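Local coordinates for protein hemin degrading factor (Pseudomonas aeruginosa, PDB 4MF9) that binds heme and is a heme-degrading enzyme, with a probable role in heme trafficking inside the bacterial cell, at residues A240-N245 / E307-R312; N85-H90 / H299-G304. All blocks are in the same frame, centred on the assembly; numbering follows the deposited sequence.

Contact 1 of 2, residues A240-N245 / E307-R312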
ATOM      1  N   ALA A 240       1.038   6.146 -23.415  1.00 10.96           N
ATOM      2  CA  ALA A 240       1.246   6.855 -22.148  1.00 11.15           C
ATOM      3  C   ALA A 240       1.493   8.335 -22.370  1.00 12.55           C
ATOM      4  O   ALA A 240       2.338   8.707 -23.187  1.00 13.01           O
ATOM      5  CB  ALA A 240       2.405   6.242 -21.386  1.00  9.31           C
ATOM      6  N   GLU A 241       0.779   9.161 -21.625  1.00 11.45           N
ATOM      7  CA  GLU A 241       0.903  10.603 -21.696  1.00 11.93           C
ATOM      8  C   GLU A 241       1.011  11.222 -20.328  1.00 11.29           C
ATOM      9  O   GLU A 241       0.241  10.922 -19.526  1.00 10.52           O
ATOM     10  CB  GLU A 241      -0.334  11.204 -22.347  1.00 13.01           C
ATOM     11  CG  GLU A 241      -0.735  10.644 -23.683  1.00 17.32           C
ATOM     12  CD  GLU A 241      -2.008  11.298 -24.227  1.00 20.93           C
ATOM     13  OE1 GLU A 241      -1.902  12.101 -25.112  1.00 27.96           O
ATOM     14  OE2 GLU A 241      -3.083  11.025 -23.797  1.00 17.34           O
ATOM     15  N   ARG A 242       1.931  12.116 -20.131  1.00 12.45           N
ATOM     16  CA  ARG A 242       2.026  12.867 -18.868  1.00 13.01           C
ATOM     17  C   ARG A 242       0.890  13.866 -18.683  1.00 14.92           C
ATOM     18  O   ARG A 242       0.492  14.492 -19.599  1.00 13.00           O
ATOM     19  CB  ARG A 242       3.373  13.524 -18.718  1.00 12.51           C
ATOM     20  CG  ARG A 242       3.898  13.638 -17.300  1.00 16.70           C
ATOM     21  CD  ARG A 242       5.304  14.153 -17.359  1.00 22.24           C
ATOM     22  NE  ARG A 242       5.926  14.406 -16.102  1.00 24.01           N
ATOM     23  CZ  ARG A 242       6.172  15.606 -15.629  1.00 27.22           C
ATOM     24  NH1 ARG A 242       5.807  16.640 -16.315  1.00 33.70           N
ATOM     25  NH2 ARG A 242       6.748  15.786 -14.471  1.00 25.99           N
ATOM     26  N   LEU A 243       0.411  13.977 -17.468  1.00 11.34           N
ATOM     27  CA  LEU A 243      -0.685  14.867 -17.107  1.00 13.44           C
ATOM     28  C   LEU A 243      -0.262  15.906 -16.070  1.00 12.11           C
ATOM     29  O   LEU A 243       0.706  15.710 -15.323  1.00 11.71           O
ATOM     30  CB  LEU A 243      -1.854  14.063 -16.540  1.00 11.84           C
ATOM     31  CG  LEU A 243      -2.397  12.944 -17.415  1.00 15.48           C
ATOM     32  CD1 LEU A 243      -3.423  12.131 -16.640  1.00 14.49           C
ATOM     33  CD2 LEU A 243      -2.994  13.494 -18.715  1.00 15.84           C
ATOM     34  N   ASP A 244      -0.989  17.003 -16.003  1.00 12.12           N
ATOM     35  CA  ASP A 244      -0.706  17.997 -14.999  1.00 13.45           C
ATOM     36  C   ASP A 244      -0.942  17.319 -13.632  1.00 10.54           C
ATOM     37  O   ASP A 244      -1.910  16.749 -13.436  1.00 11.57           O
ATOM     38  CB  ASP A 244      -1.646  19.168 -15.164  1.00 20.38           C
ATOM     39  CG  ASP A 244      -1.396  20.244 -14.155  1.00 19.99           C
ATOM     40  OD1 ASP A 244      -0.709  21.189 -14.501  1.00 27.46           O
ATOM     41  OD2 ASP A 244      -1.888  20.126 -13.064  1.00 21.67           O
ATOM     42  N   ASN A 245       0.007  17.421 -12.743  1.00  9.49           N
ATOM     43  CA  ASN A 245      -0.074  16.747 -11.452  1.00 13.89           C
ATOM     44  C   ASN A 245      -1.353  17.018 -10.676  1.00 13.80           C
ATOM     45  O   ASN A 245      -1.809  16.171  -9.906  1.00 12.22           O
ATOM     46  CB  ASN A 245       1.140  17.097 -10.601  1.00 11.31           C
ATOM     47  CG  ASN A 245       2.397  16.426 -11.093  1.00 15.30           C
ATOM     48  OD1 ASN A 245       2.343  15.417 -11.801  1.00 14.38           O
ATOM     49  ND2 ASN A 245       3.545  16.977 -10.718  1.00 18.99           N
ATOM     50  N   GLU A 307       5.259  13.014 -10.896  1.00 13.61           N
ATOM     51  CA  GLU A 307       4.733  12.786 -12.249  1.00 12.82           C
ATOM     52  C   GLU A 307       3.396  12.076 -12.199  1.00 12.12           C
ATOM     53  O   GLU A 307       3.142  11.251 -11.311  1.00 11.70           O
ATOM     54  CB  GLU A 307       5.675  11.925 -13.090  1.00 17.82           C
ATOM     55  CG  GLU A 307       7.125  12.308 -13.060  1.00 22.33           C
ATOM     56  CD  GLU A 307       8.009  11.250 -13.695  1.00 19.48           C
ATOM     57  OE1 GLU A 307       7.575  10.592 -14.677  1.00 18.84           O
ATOM     58  OE2 GLU A 307       9.145  11.087 -13.208  1.00 22.90           O
ATOM     59  N   LEU A 308       2.555  12.389 -13.176  1.00  9.69           N
ATOM     60  CA  LEU A 308       1.229  11.809 -13.288  1.00  8.67           C
ATOM     61  C   LEU A 308       1.028  11.390 -14.741  1.00 11.80           C
ATOM     62  O   LEU A 308       1.149  12.222 -15.662  1.00 10.84           O
ATOM     63  CB  LEU A 308       0.160  12.838 -12.898  1.00  8.57           C
ATOM     64  CG  LEU A 308      -1.233  12.210 -12.947  1.00 12.73           C
ATOM     65  CD1 LEU A 308      -1.300  11.013 -11.953  1.00 10.84           C
ATOM     66  CD2 LEU A 308      -2.321  13.224 -12.678  1.00  7.65           C
ATOM     67  N   TRP A 309       0.735  10.108 -14.952  1.00  9.77           N
ATOM     68  CA  TRP A 309       0.606   9.567 -16.305  1.00  9.85           C
ATOM     69  C   TRP A 309      -0.742   8.916 -16.539  1.00 10.28           C
ATOM     70  O   TRP A 309      -1.262   8.207 -15.664  1.00  9.81           O
ATOM     71  CB  TRP A 309       1.680   8.498 -16.528  1.00  9.42           C
ATOM     72  CG  TRP A 309       3.052   9.036 -16.637  1.00  8.26           C
ATOM     73  CD1 TRP A 309       3.903   9.337 -15.611  1.00  8.05           C
ATOM     74  CD2 TRP A 309       3.753   9.322 -17.845  1.00 11.44           C
ATOM     75  NE1 TRP A 309       5.091   9.808 -16.112  1.00 10.94           N
ATOM     76  CE2 TRP A 309       5.026   9.803 -17.483  1.00 11.71           C
ATOM     77  CE3 TRP A 309       3.427   9.221 -19.205  1.00 10.49           C
ATOM     78  CZ2 TRP A 309       5.973  10.187 -18.434  1.00 14.19           C
ATOM     79  CZ3 TRP A 309       4.368   9.592 -20.142  1.00 13.68           C
ATOM     80  CH2 TRP A 309       5.627  10.072 -19.757  1.00 14.00           C
ATOM     81  N   ARG A 310      -1.297   9.149 -17.712  1.00  8.70           N
ATOM     82  CA  ARG A 310      -2.353   8.350 -18.240  1.00  9.82           C
ATOM     83  C   ARG A 310      -1.714   7.176 -19.025  1.00  9.31           C
ATOM     84  O   ARG A 310      -0.929   7.394 -19.854  1.00  9.55           O
ATOM     85  CB  ARG A 310      -3.284   9.132 -19.154  1.00  6.45           C
ATOM     86  CG  ARG A 310      -4.273   8.343 -19.951  1.00 12.67           C
ATOM     87  CD  ARG A 310      -5.362   9.199 -20.644  1.00 14.92           C
ATOM     88  NE  ARG A 310      -4.818  10.353 -21.332  1.00 13.34           N
ATOM     89  CZ  ARG A 310      -5.251  11.598 -21.205  1.00 20.22           C
ATOM     90  NH1 ARG A 310      -6.265  11.890 -20.406  1.00 16.95           N
ATOM     91  NH2 ARG A 310      -4.692  12.549 -21.904  1.00 17.67           N
ATOM     92  N   VAL A 311      -2.108   5.959 -18.735  1.00 10.90           N
ATOM     93  CA  VAL A 311      -1.449   4.804 -19.358  1.00  8.49           C
ATOM     94  C   VAL A 311      -2.488   3.881 -19.967  1.00 11.81           C
ATOM     95  O   VAL A 311      -3.541   3.659 -19.362  1.00 11.86           O
ATOM     96  CB  VAL A 311      -0.633   4.004 -18.319  1.00 10.70           C
ATOM     97  CG1 VAL A 311       0.145   2.850 -18.989  1.00  9.86           C
ATOM     98  CG2 VAL A 311       0.324   4.919 -17.572  1.00  8.87           C
ATOM     99  N   ARG A 312      -2.194   3.342 -21.143  1.00  8.32           N
ATOM    100  CA  ARG A 312      -3.056   2.416 -21.806  1.00  7.08           C
ATOM    101  C   ARG A 312      -2.287   1.126 -22.150  1.00 11.51           C
ATOM    102  O   ARG A 312      -1.272   1.173 -22.790  1.00 10.61           O
ATOM    103  CB  ARG A 312      -3.748   3.007 -23.040  1.00  8.49           C
ATOM    104  CG  ARG A 312      -4.086   4.480 -23.003  1.00  9.83           C
ATOM    105  CD  ARG A 312      -4.680   4.976 -24.320  1.00 15.46           C
ATOM    106  NE  ARG A 312      -5.100   6.336 -24.210  1.00 17.37           N
ATOM    107  CZ  ARG A 312      -4.324   7.365 -24.433  1.00 16.72           C
ATOM    108  NH1 ARG A 312      -3.094   7.184 -24.823  1.00 14.90           N
ATOM    109  NH2 ARG A 312      -4.789   8.572 -24.244  1.00 19.13           N
TER
HETATM  110  O   HOH W   1       2.955  14.867 -14.339  1.00 12.09           O
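Arg242 lays its aliphatic chain across one face of the Trp309 indole, with CB 4.0 Å from the centroid of the six-membered ring and almost on its normal, a CH-pi contact. The two belong to a non-hydrogen-bonded pair of the antiparallel strands 240-243 and 307-312. Farther out, the chain is extended from CG to NE and brings its guanidinium edge against Glu307 CG, the planes of guanidinium and indole standing 71° apart. In the ring plane, Trp309 NE1 gives a nearly straight hydrogen bond to the anti lone pair of Glu307 OE1 (3.0 Å), which helps hold the indole in this rotation; Ala240 CB touches CE3 on the same side of the sheet.

The other side belongs to Glu241, Leu243, Leu308 and Arg310. Glu241 and Arg310 run side by side, pointing the same way. A bend at chi3 (47°) places NE of Arg310, and the guanidinium grips Glu241 OE2 side-on, with NE at 3.1 Å and NH2 at 2.9 Å. Arg312 comes in obliquely, its NH2 reaching the same oxygen at 3.0 Å from above the carboxylate plane. Leu243 CD2 covers a face of the Arg310 guanidinium. Near the turn, one water accepts from Leu308 N and lies 2.6 Å from Leu243 O and 2.7 Å from Asn245 OD1.

Strand 240-243 is outermost in its sheet, though Arg242 also bonds through its backbone to Leu360. Arg310 NH1 also bonds to Ala354 O and Phe357 O, and Arg312 NH2 to Glu355. Three N-H groups on one oxygen should favour an ionised Glu241, in a salt-bridge network that joins this edge to the C-terminal helix.

Contact 2 of 2, residues N85-H90 / H299-G304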
ATOM      1  N   ASN A  85       2.458   4.144   1.432  1.00  8.03           N
ATOM      2  CA  ASN A  85       3.831   4.420   1.075  1.00 11.90           C
ATOM      3  C   ASN A  85       4.114   5.807   1.636  1.00 11.73           C
ATOM      4  O   ASN A  85       3.364   6.287   2.481  1.00 12.44           O
ATOM      5  CB  ASN A  85       4.020   4.348  -0.443  1.00 11.12           C
ATOM      6  CG  ASN A  85       2.952   5.123  -1.199  1.00 11.97           C
ATOM      7  OD1 ASN A  85       2.856   6.337  -1.068  1.00 11.38           O
ATOM      8  ND2 ASN A  85       2.146   4.421  -1.992  1.00  9.40           N
ATOM      9  N   GLU A  86       5.132   6.477   1.209  1.00 14.07           N
ATOM     10  CA  GLU A  86       5.494   7.737   1.785  1.00 16.87           C
ATOM     11  C   GLU A  86       4.414   8.778   1.610  1.00 17.83           C
ATOM     12  O   GLU A  86       4.150   9.475   2.522  1.00 15.96           O
ATOM     13  CB  GLU A  86       6.822   8.210   1.275  1.00 20.36           C
ATOM     14  CG  GLU A  86       7.323   9.465   1.922  1.00 21.52           C
ATOM     15  CD  GLU A  86       7.651   9.296   3.384  1.00 30.92           C
ATOM     16  OE1 GLU A  86       7.505  10.239   4.124  1.00 35.24           O
ATOM     17  OE2 GLU A  86       8.077   8.220   3.801  1.00 33.53           O
ATOM     18  N   HIS A  87       3.761   8.809   0.450  1.00 12.46           N
ATOM     19  CA  HIS A  87       2.830   9.912   0.155  1.00 15.02           C
ATOM     20  C   HIS A  87       1.348   9.589   0.119  1.00 14.16           C
ATOM     21  O   HIS A  87       0.525  10.482  -0.091  1.00 14.70           O
ATOM     22  CB  HIS A  87       3.239  10.606  -1.141  1.00 14.53           C
ATOM     23  CG  HIS A  87       4.587  11.235  -1.056  1.00 13.98           C
ATOM     24  ND1 HIS A  87       4.869  12.253  -0.168  1.00 20.39           N
ATOM     25  CD2 HIS A  87       5.745  10.955  -1.694  1.00 16.73           C
ATOM     26  CE1 HIS A  87       6.141  12.590  -0.285  1.00 21.11           C
ATOM     27  NE2 HIS A  87       6.692  11.820  -1.206  1.00 21.19           N
ATOM     28  N   CYS A  88       0.998   8.327   0.330  1.00 13.09           N
ATOM     29  CA  CYS A  88      -0.402   7.945   0.249  1.00 12.29           C
ATOM     30  C   CYS A  88      -0.743   6.821   1.208  1.00 11.06           C
ATOM     31  O   CYS A  88      -0.051   5.803   1.263  1.00  9.16           O
ATOM     32  CB  CYS A  88      -0.765   7.562  -1.191  1.00  9.16           C
ATOM     33  SG  CYS A  88      -2.528   7.415  -1.502  1.00 11.09           S
ATOM     34  N   VAL A  89      -1.823   7.028   1.954  1.00 10.08           N
ATOM     35  CA  VAL A  89      -2.325   6.064   2.919  1.00 11.06           C
ATOM     36  C   VAL A  89      -3.694   5.545   2.505  1.00 10.82           C
ATOM     37  O   VAL A  89      -4.614   6.324   2.251  1.00 10.30           O
ATOM     38  CB  VAL A  89      -2.487   6.707   4.306  1.00 11.60           C
ATOM     39  CG1 VAL A  89      -3.042   5.692   5.281  1.00 12.34           C
ATOM     40  CG2 VAL A  89      -1.160   7.279   4.787  1.00 15.46           C
ATOM     41  N   HIS A  90      -3.820   4.222   2.477  1.00  8.47           N
ATOM     42  CA  HIS A  90      -5.045   3.536   2.091  1.00 10.71           C
ATOM     43  C   HIS A  90      -5.626   2.821   3.334  1.00 11.15           C
ATOM     44  O   HIS A  90      -4.969   1.948   3.918  1.00 10.39           O
ATOM     45  CB  HIS A  90      -4.661   2.524   1.005  1.00  8.55           C
ATOM     46  CG  HIS A  90      -5.797   2.031   0.162  1.00 10.54           C
ATOM     47  ND1 HIS A  90      -6.825   1.261   0.661  1.00 11.95           N
ATOM     48  CD2 HIS A  90      -6.007   2.119  -1.173  1.00  9.50           C
ATOM     49  CE1 HIS A  90      -7.641   0.925  -0.324  1.00 11.41           C
ATOM     50  NE2 HIS A  90      -7.170   1.439  -1.445  1.00 12.34           N
ATOM     51  N   HIS A 299      -5.683   9.017   2.093  1.00 11.38           N
ATOM     52  CA  HIS A 299      -5.007  10.256   2.417  1.00 13.15           C
ATOM     53  C   HIS A 299      -3.816  10.429   1.483  1.00 11.53           C
ATOM     54  O   HIS A 299      -2.814   9.709   1.593  1.00 12.92           O
ATOM     55  CB  HIS A 299      -4.588  10.264   3.905  1.00 12.44           C
ATOM     56  CG  HIS A 299      -5.715   9.968   4.849  1.00 11.31           C
ATOM     57  ND1 HIS A 299      -6.812  10.790   4.987  1.00 14.76           N
ATOM     58  CD2 HIS A 299      -5.918   8.933   5.702  1.00 15.69           C
ATOM     59  CE1 HIS A 299      -7.642  10.278   5.879  1.00 15.83           C
ATOM     60  NE2 HIS A 299      -7.122   9.147   6.326  1.00 20.97           N
ATOM     61  N   LEU A 300      -3.939  11.385   0.560  1.00 13.80           N
ATOM     62  CA  LEU A 300      -2.942  11.627  -0.485  1.00 12.79           C
ATOM     63  C   LEU A 300      -2.201  12.968  -0.338  1.00 15.72           C
ATOM     64  O   LEU A 300      -2.786  14.047  -0.485  1.00 14.54           O
ATOM     65  CB  LEU A 300      -3.608  11.537  -1.874  1.00 12.10           C
ATOM     66  CG  LEU A 300      -2.779  11.949  -3.092  1.00 14.95           C
ATOM     67  CD1 LEU A 300      -1.553  11.065  -3.255  1.00 13.40           C
ATOM     68  CD2 LEU A 300      -3.614  11.963  -4.375  1.00  9.95           C
ATOM     69  N   LYS A 301      -0.918  12.910  -0.146  1.00 16.20           N
ATOM     70  CA  LYS A 301      -0.104  14.048  -0.068  1.00 18.12           C
ATOM     71  C   LYS A 301       0.254  14.531  -1.485  1.00 16.13           C
ATOM     72  O   LYS A 301       1.267  14.199  -2.028  1.00 17.63           O
ATOM     73  CB  LYS A 301       1.138  13.672   0.738  1.00 20.54           C
ATOM     74  CG  LYS A 301       2.023  14.765   1.251  1.00 24.16           C
ATOM     75  CD  LYS A 301       1.283  16.030   1.583  1.00 23.72           C
ATOM     76  CE  LYS A 301       1.209  16.228   3.065  1.00 27.28           C
ATOM     77  NZ  LYS A 301       2.575  16.257   3.573  1.00 28.19           N
ATOM     78  N   THR A 302      -0.626  15.342  -2.049  1.00 15.89           N
ATOM     79  CA  THR A 302      -0.497  15.833  -3.426  1.00 14.48           C
ATOM     80  C   THR A 302       0.865  16.428  -3.772  1.00 18.20           C
ATOM     81  O   THR A 302       1.311  16.334  -4.918  1.00 16.73           O
ATOM     82  CB  THR A 302      -1.599  16.848  -3.769  1.00 17.02           C
ATOM     83  OG1 THR A 302      -1.461  18.029  -2.952  1.00 15.70           O
ATOM     84  CG2 THR A 302      -2.951  16.220  -3.533  1.00 15.86           C
ATOM     85  N   THR A 303       1.533  17.010  -2.780  1.00 16.86           N
ATOM     86  CA  THR A 303       2.832  17.649  -2.994  1.00 16.28           C
ATOM     87  C   THR A 303       3.955  16.652  -3.229  1.00 16.20           C
ATOM     88  O   THR A 303       5.039  17.020  -3.680  1.00 17.55           O
ATOM     89  CB  THR A 303       3.203  18.542  -1.801  1.00 16.52           C
ATOM     90  OG1 THR A 303       2.729  17.926  -0.599  1.00 20.11           O
ATOM     91  CG2 THR A 303       2.548  19.908  -1.948  1.00 20.65           C
ATOM     92  N   GLY A 304       3.700  15.386  -2.918  1.00 17.31           N
ATOM     93  CA  GLY A 304       4.713  14.359  -3.075  1.00 15.54           C
ATOM     94  C   GLY A 304       4.711  13.793  -4.476  1.00 15.77           C
ATOM     95  O   GLY A 304       5.639  13.067  -4.861  1.00 15.16           O
TER
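Gly304, which has no side chain, brings its CA squarely over the His87 imidazole, 3.5 Å from the ring centroid and only 6° off the normal, in a CH-pi contact. Glu86 CG lies over the opposite face, so the ring is sandwiched, and Lys301 CG approaches its edge at ND1. The 302-304 turn that delivers Gly304 is held by its N bonding to Lys301 O.

The backbone is just as firm. His87 O takes a nearly linear bond from Lys301 N (2.8 Å), and Val89 and His299 exchange two bonds as a hydrogen-bonded antiparallel pair. One residue back from Val89, Cys88 forms a non-hydrogen-bonded pair with Leu300, and Cys88 CA approaches His299 O at 3.3 Å. Asn85 OD1 accepts from His87 N (3.0 Å), an Asx turn that shapes the bend leading into strand 88-93. The buried side chains of the Cys88-Leu300 pair complete the packed part: Cys88 CB meets Leu300 CD1 at 4.1 Å, and both residues also touch Ile333 of the other large sheet.

The reverse side, with His299 and Lys301 partly exposed, is the more open to solvent. Val89 CB and His299 CB are 4.2 Å apart there, and the His299 ring turns to Asn290, which bonds its ND1. Lys301 bends at three successive torsions and carries its end away from strand 88-93, so that little beyond its CB and CG takes part in the contact.

Antiparallel pairing of this kind joins strands from the two HemS/ChuX family regions of the chain into one continuous sheet, away from the annotated heme-binding residues.

In the fold
From the N terminus, the chain first lays down 85-90, at the start of strand 88-93 in the first HemS/ChuX family region. It must then run through 208 residues, including 240-245, before 299-304 returns to close contact 2. Contact 1 closes a shorter loop of 61 residues, from 240-245 to 307-312. The four segments alternate, so the two closures cross instead of nesting. Strands 296-301 and 307-313 follow each other in the chain but enter different sheets: contact 2 joins the two family regions within one, while the other, whose strands also carry heme-pocket residues, gains its outermost strand through contact 1. The two centres are about 17 Å apart.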